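PDB 3D79: putative uncharacterized protein PH0734 from Pyrococcus horikoshii, which is of unknown function but contains a pre-PUA-like region and a PUA domain and probably binds RNA. Local coordinates for residues A[111-116]-A[163-168]; A[96-101]-A[132-137]. All coordinates share one frame; numbering follows the deposited sequence.

Interaction 1: residues A[111-116]-A[163-168]; sequences ADVMAP and VKVIHH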
# COMPACT_ATOMS: atom_id res chain seq x y z
N ALA A 111 8.16 13.03 2.46
CA ALA A 111 7.33 13.95 1.70
C ALA A 111 6.11 13.26 1.11
O ALA A 111 6.16 12.07 0.77
CB ALA A 111 8.14 14.64 0.60
N ASP A 112 5.01 14.00 0.97
CA ASP A 112 3.83 13.49 0.29
C ASP A 112 4.07 13.49 -1.22
O ASP A 112 5.04 14.07 -1.69
CB ASP A 112 2.60 14.32 0.66
CG ASP A 112 2.18 14.10 2.11
OD1 ASP A 112 2.28 12.95 2.59
OD2 ASP A 112 1.76 15.08 2.77
N VAL A 113 3.21 12.81 -1.96
CA VAL A 113 3.39 12.74 -3.42
C VAL A 113 2.73 13.94 -4.09
O VAL A 113 1.54 14.18 -3.91
CB VAL A 113 2.85 11.44 -4.03
CG1 VAL A 113 3.18 11.38 -5.53
CG2 VAL A 113 3.44 10.24 -3.31
N MET A 114 3.53 14.68 -4.85
CA MET A 114 3.04 15.86 -5.56
C MET A 114 2.74 15.52 -7.02
O MET A 114 3.47 14.75 -7.64
CB MET A 114 4.08 16.99 -5.49
CG MET A 114 4.53 17.33 -4.06
SD MET A 114 3.17 17.84 -3.00
CE MET A 114 2.65 19.35 -3.80
N ALA A 115 1.66 16.09 -7.55
CA ALA A 115 1.22 15.81 -8.92
C ALA A 115 2.28 15.94 -10.03
O ALA A 115 2.29 15.13 -10.95
CB ALA A 115 -0.03 16.62 -9.27
N PRO A 116 3.17 16.96 -9.96
CA PRO A 116 4.18 17.06 -11.04
C PRO A 116 5.09 15.84 -11.21
O PRO A 116 5.64 15.65 -12.30
CB PRO A 116 5.00 18.30 -10.67
CG PRO A 116 4.68 18.59 -9.23
CD PRO A 116 3.28 18.09 -9.01
N VAL A 163 -1.05 12.52 -3.06
CA VAL A 163 -1.16 11.41 -2.10
C VAL A 163 -0.66 11.83 -0.72
O VAL A 163 0.46 12.31 -0.59
CB VAL A 163 -0.36 10.16 -2.55
CG1 VAL A 163 -0.49 9.02 -1.54
CG2 VAL A 163 -0.79 9.70 -3.94
N LYS A 164 -1.50 11.63 0.29
CA LYS A 164 -1.07 11.75 1.68
C LYS A 164 -0.43 10.44 2.10
O LYS A 164 -1.13 9.43 2.28
CB LYS A 164 -2.27 12.08 2.60
CG LYS A 164 -1.88 12.36 4.05
CD LYS A 164 -1.21 13.73 4.15
CE LYS A 164 -0.43 13.87 5.43
NZ LYS A 164 0.55 14.98 5.34
N VAL A 165 0.89 10.44 2.26
CA VAL A 165 1.64 9.24 2.63
C VAL A 165 1.42 8.90 4.11
O VAL A 165 1.45 9.78 4.97
CB VAL A 165 3.14 9.37 2.31
CG1 VAL A 165 3.92 8.15 2.83
CG2 VAL A 165 3.34 9.52 0.80
N ILE A 166 1.16 7.62 4.39
CA ILE A 166 0.97 7.16 5.77
C ILE A 166 2.05 6.18 6.23
O ILE A 166 2.17 5.89 7.42
CB ILE A 166 -0.45 6.54 5.98
CG1 ILE A 166 -0.62 5.23 5.20
CG2 ILE A 166 -1.54 7.56 5.62
CD1 ILE A 166 -1.94 4.50 5.48
N HIS A 167 2.83 5.68 5.28
CA HIS A 167 3.90 4.73 5.55
C HIS A 167 4.80 4.69 4.33
O HIS A 167 4.32 4.59 3.20
CB HIS A 167 3.31 3.34 5.89
CG HIS A 167 4.30 2.21 5.84
ND1 HIS A 167 4.01 0.99 5.29
CD2 HIS A 167 5.58 2.13 6.28
CE1 HIS A 167 5.07 0.20 5.38
NE2 HIS A 167 6.04 0.87 5.97
N HIS A 168 6.11 4.81 4.55
CA HIS A 168 7.07 4.77 3.45
C HIS A 168 8.28 3.92 3.79
O HIS A 168 8.57 3.69 4.97
CB HIS A 168 7.49 6.19 3.03
CG HIS A 168 8.24 6.95 4.09
ND1 HIS A 168 9.60 6.85 4.26
CD2 HIS A 168 7.81 7.84 5.02
CE1 HIS A 168 9.98 7.64 5.26
NE2 HIS A 168 8.91 8.25 5.73
O HOH W 1 3.20 12.10 5.02

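Interaction 2: residues A[96-101]-A[132-137]; sequences RVVVDE and FVVEEK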
# COMPACT_ATOMS: atom_id res chain seq x y z
N ARG A 96 -2.18 1.83 -8.10
CA ARG A 96 -0.83 2.33 -8.28
C ARG A 96 -0.78 3.84 -8.51
O ARG A 96 -1.66 4.43 -9.15
CB ARG A 96 -0.14 1.63 -9.46
CG ARG A 96 -0.54 2.20 -10.81
CD ARG A 96 0.06 1.42 -11.97
NE ARG A 96 -0.46 1.89 -13.26
CZ ARG A 96 -1.62 1.51 -13.78
NH1 ARG A 96 -2.41 0.65 -13.14
NH2 ARG A 96 -2.01 2.01 -14.95
N VAL A 97 0.27 4.44 -7.97
CA VAL A 97 0.68 5.79 -8.31
C VAL A 97 2.15 5.69 -8.69
O VAL A 97 2.99 5.33 -7.86
CB VAL A 97 0.49 6.75 -7.12
CG1 VAL A 97 0.99 8.14 -7.47
CG2 VAL A 97 -0.99 6.79 -6.71
N VAL A 98 2.46 5.95 -9.96
CA VAL A 98 3.82 5.78 -10.46
C VAL A 98 4.51 7.14 -10.56
O VAL A 98 3.97 8.06 -11.17
CB VAL A 98 3.84 5.09 -11.85
CG1 VAL A 98 5.26 4.68 -12.20
CG2 VAL A 98 2.92 3.87 -11.83
N VAL A 99 5.69 7.24 -9.94
CA VAL A 99 6.45 8.50 -9.91
C VAL A 99 7.78 8.44 -10.66
O VAL A 99 8.35 7.35 -10.85
CB VAL A 99 6.71 9.01 -8.45
CG1 VAL A 99 5.39 9.25 -7.72
CG2 VAL A 99 7.60 8.06 -7.67
N ASP A 100 8.25 9.60 -11.09
CA ASP A 100 9.55 9.71 -11.76
C ASP A 100 10.71 9.66 -10.76
O ASP A 100 10.49 9.72 -9.55
CB ASP A 100 9.64 10.94 -12.70
CG ASP A 100 9.41 12.29 -12.00
OD1 ASP A 100 9.64 12.44 -10.78
OD2 ASP A 100 9.04 13.25 -12.72
N GLU A 101 11.94 9.54 -11.27
CA GLU A 101 13.11 9.37 -10.40
C GLU A 101 13.38 10.58 -9.50
O GLU A 101 13.89 10.43 -8.39
CB GLU A 101 14.36 9.00 -11.21
CG GLU A 101 14.76 10.02 -12.27
CD GLU A 101 15.93 9.55 -13.12
OE1 GLU A 101 15.93 9.83 -14.34
OE2 GLU A 101 16.85 8.89 -12.57
N PHE A 132 -0.79 2.73 -3.42
CA PHE A 132 0.64 2.59 -3.22
C PHE A 132 1.40 3.40 -4.25
O PHE A 132 0.87 3.70 -5.33
CB PHE A 132 1.11 1.12 -3.22
CG PHE A 132 1.01 0.45 -4.55
CD1 PHE A 132 2.08 0.47 -5.44
CD2 PHE A 132 -0.17 -0.19 -4.93
CE1 PHE A 132 1.98 -0.14 -6.68
CE2 PHE A 132 -0.27 -0.81 -6.17
CZ PHE A 132 0.80 -0.78 -7.04
N VAL A 133 2.63 3.75 -3.91
CA VAL A 133 3.48 4.60 -4.74
C VAL A 133 4.67 3.77 -5.19
O VAL A 133 5.34 3.16 -4.37
CB VAL A 133 3.97 5.83 -3.94
CG1 VAL A 133 4.77 6.77 -4.85
CG2 VAL A 133 2.79 6.57 -3.30
N VAL A 134 4.91 3.75 -6.50
CA VAL A 134 6.06 3.02 -7.06
C VAL A 134 6.84 3.90 -8.01
O VAL A 134 6.25 4.76 -8.67
CB VAL A 134 5.62 1.73 -7.82
CG1 VAL A 134 5.28 0.63 -6.83
CG2 VAL A 134 4.46 2.01 -8.77
N GLU A 135 8.15 3.68 -8.09
CA GLU A 135 8.98 4.43 -9.04
C GLU A 135 9.04 3.71 -10.38
O GLU A 135 8.99 2.48 -10.43
CB GLU A 135 10.38 4.72 -8.47
CG GLU A 135 11.13 3.53 -7.87
CD GLU A 135 11.79 2.63 -8.92
OE1 GLU A 135 11.87 1.41 -8.68
OE2 GLU A 135 12.21 3.14 -9.98
N GLU A 136 9.15 4.48 -11.45
CA GLU A 136 8.89 3.96 -12.80
C GLU A 136 9.95 3.00 -13.38
O GLU A 136 9.68 2.33 -14.38
CB GLU A 136 8.57 5.11 -13.77
CG GLU A 136 9.72 6.06 -14.08
CD GLU A 136 9.34 7.14 -15.10
OE1 GLU A 136 8.51 6.88 -15.99
OE2 GLU A 136 9.88 8.26 -15.00
N LYS A 137 11.12 2.91 -12.77
CA LYS A 137 12.17 2.03 -13.31
C LYS A 137 12.03 0.56 -12.90
O LYS A 137 11.63 -0.27 -13.72
CB LYS A 137 13.57 2.58 -13.03
CG LYS A 137 14.68 1.71 -13.60
CD LYS A 137 16.01 2.45 -13.66
CE LYS A 137 17.15 1.51 -14.05
NZ LYS A 137 16.85 0.66 -15.24
O HOH W 2 12.14 8.40 -13.79

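Interaction 1: residues A[111-116]-A[163-168]
In the mixed sheet of the PUA domain, Val-113 and Val-163 form an antiparallel hydrogen-bonded pair that joins strand 113-114 to strand 161-165. Val-113 N donates to Val-163 O at 3.1 Å, and Val-163 N returns a bond to Val-113 O at 3.2 Å. Their side chains lie side by side on the same face, CB of Val-113 3.8 Å from CB of Val-163.

Asp-112 carries the pairing on with its side chain. Its chi1 of -70° puts CG anti to the carbonyl carbon and beside the backbone N, and from there the carboxylate reaches the next residues of the partner strand: OD1 takes Val-165 N at 2.9 Å, the donor standing above the carboxylate plane, while the syn lone pair of OD2 receives Lys-164 NZ in a 2.8 Å salt bridge. A water donates to both Asp-112 OD1 and Val-165 O. An alanine here would probably leave Val-165 N and the Lys-164 ammonium without these partners and the water less firmly held.

Beneath the strands, Val-113 packs on Val-99 and Val-133, and Val-163 on Val-97 and Val-131. Past Val-165 the chain turns a corner, where Ile-166 and His-167 both face Ile-144 of strand 141-147 in a classic beta bulge.

Interaction 2: residues A[96-101]-A[132-137]
Val-99 CG1 meets Val-133 CG1 at 3.8 Å on one face of a strand pair, and on the other Val-98 CG2 meets Val-134 CG2 at 3.9 Å. The torsion of Val-99 (chi1 -60°) sets CG1 anti to its carbonyl carbon, where it reaches the Val-133 methyl. On the face of Val-98, the Phe-132 ring lies under Arg-96: Arg-96 CA stands 3.9 Å from the ring centroid in a CH-pi contact, and Arg-96 CB touches CZ of Phe-132 at 3.5 Å. Val-134 CG1 lies at the edge of that ring, in its plane.

These are parallel neighbours in the PUA sheet, strands 96-99 and 130-135, their short segments inclined at 32°. Val-97 N bonds to Phe-132 O, Val-134 N to Val-97 O and Val-99 N to Val-134 O, each at 2.8 Å; CA-H...O contacts accompany this ladder. Strand 118-121 flanks 96-99, and 141-147 flanks 130-135.

The ladder ends with Glu-136 N on Val-99 O at 3.0 Å, and Glu-136 CB rests against Val-98 CG1. Glu-136 OE2 comes up beside Asp-100 CB and accepts from a water that in turn accepts from Glu-101 N. Glu-135, its chain bent at chi2, receives Lys-137 N on OE2 from above the carboxylate plane, while OE1 takes Arg-140 N. At the opposite end, the Arg-96 guanidinium leaves the pair for Asp-120 and the carbonyl of Trp-93.

Overall arrangement
Both interactions belong to one sheet of the PUA domain and share an apolar interior: Val-113 CG2 lies 3.7 Å from Val-133 CG2, Val-113 CG1 meets Val-99 CG1, and Val-163 CG2 faces Val-97 CG2. Their segments alternate along the chain, so the two pairings interleave within one domain. Interaction 2 is the more extensive, burying 484 Å² against 284 Å², with four parallel bridges and mostly buried side chains; its polar groups gather at the strand ends. Interaction 1 has a single antiparallel bridge and depends more on charge, with Asp-112 and Lys-164 on its outer side and valines turned inward to meet those of interaction 2.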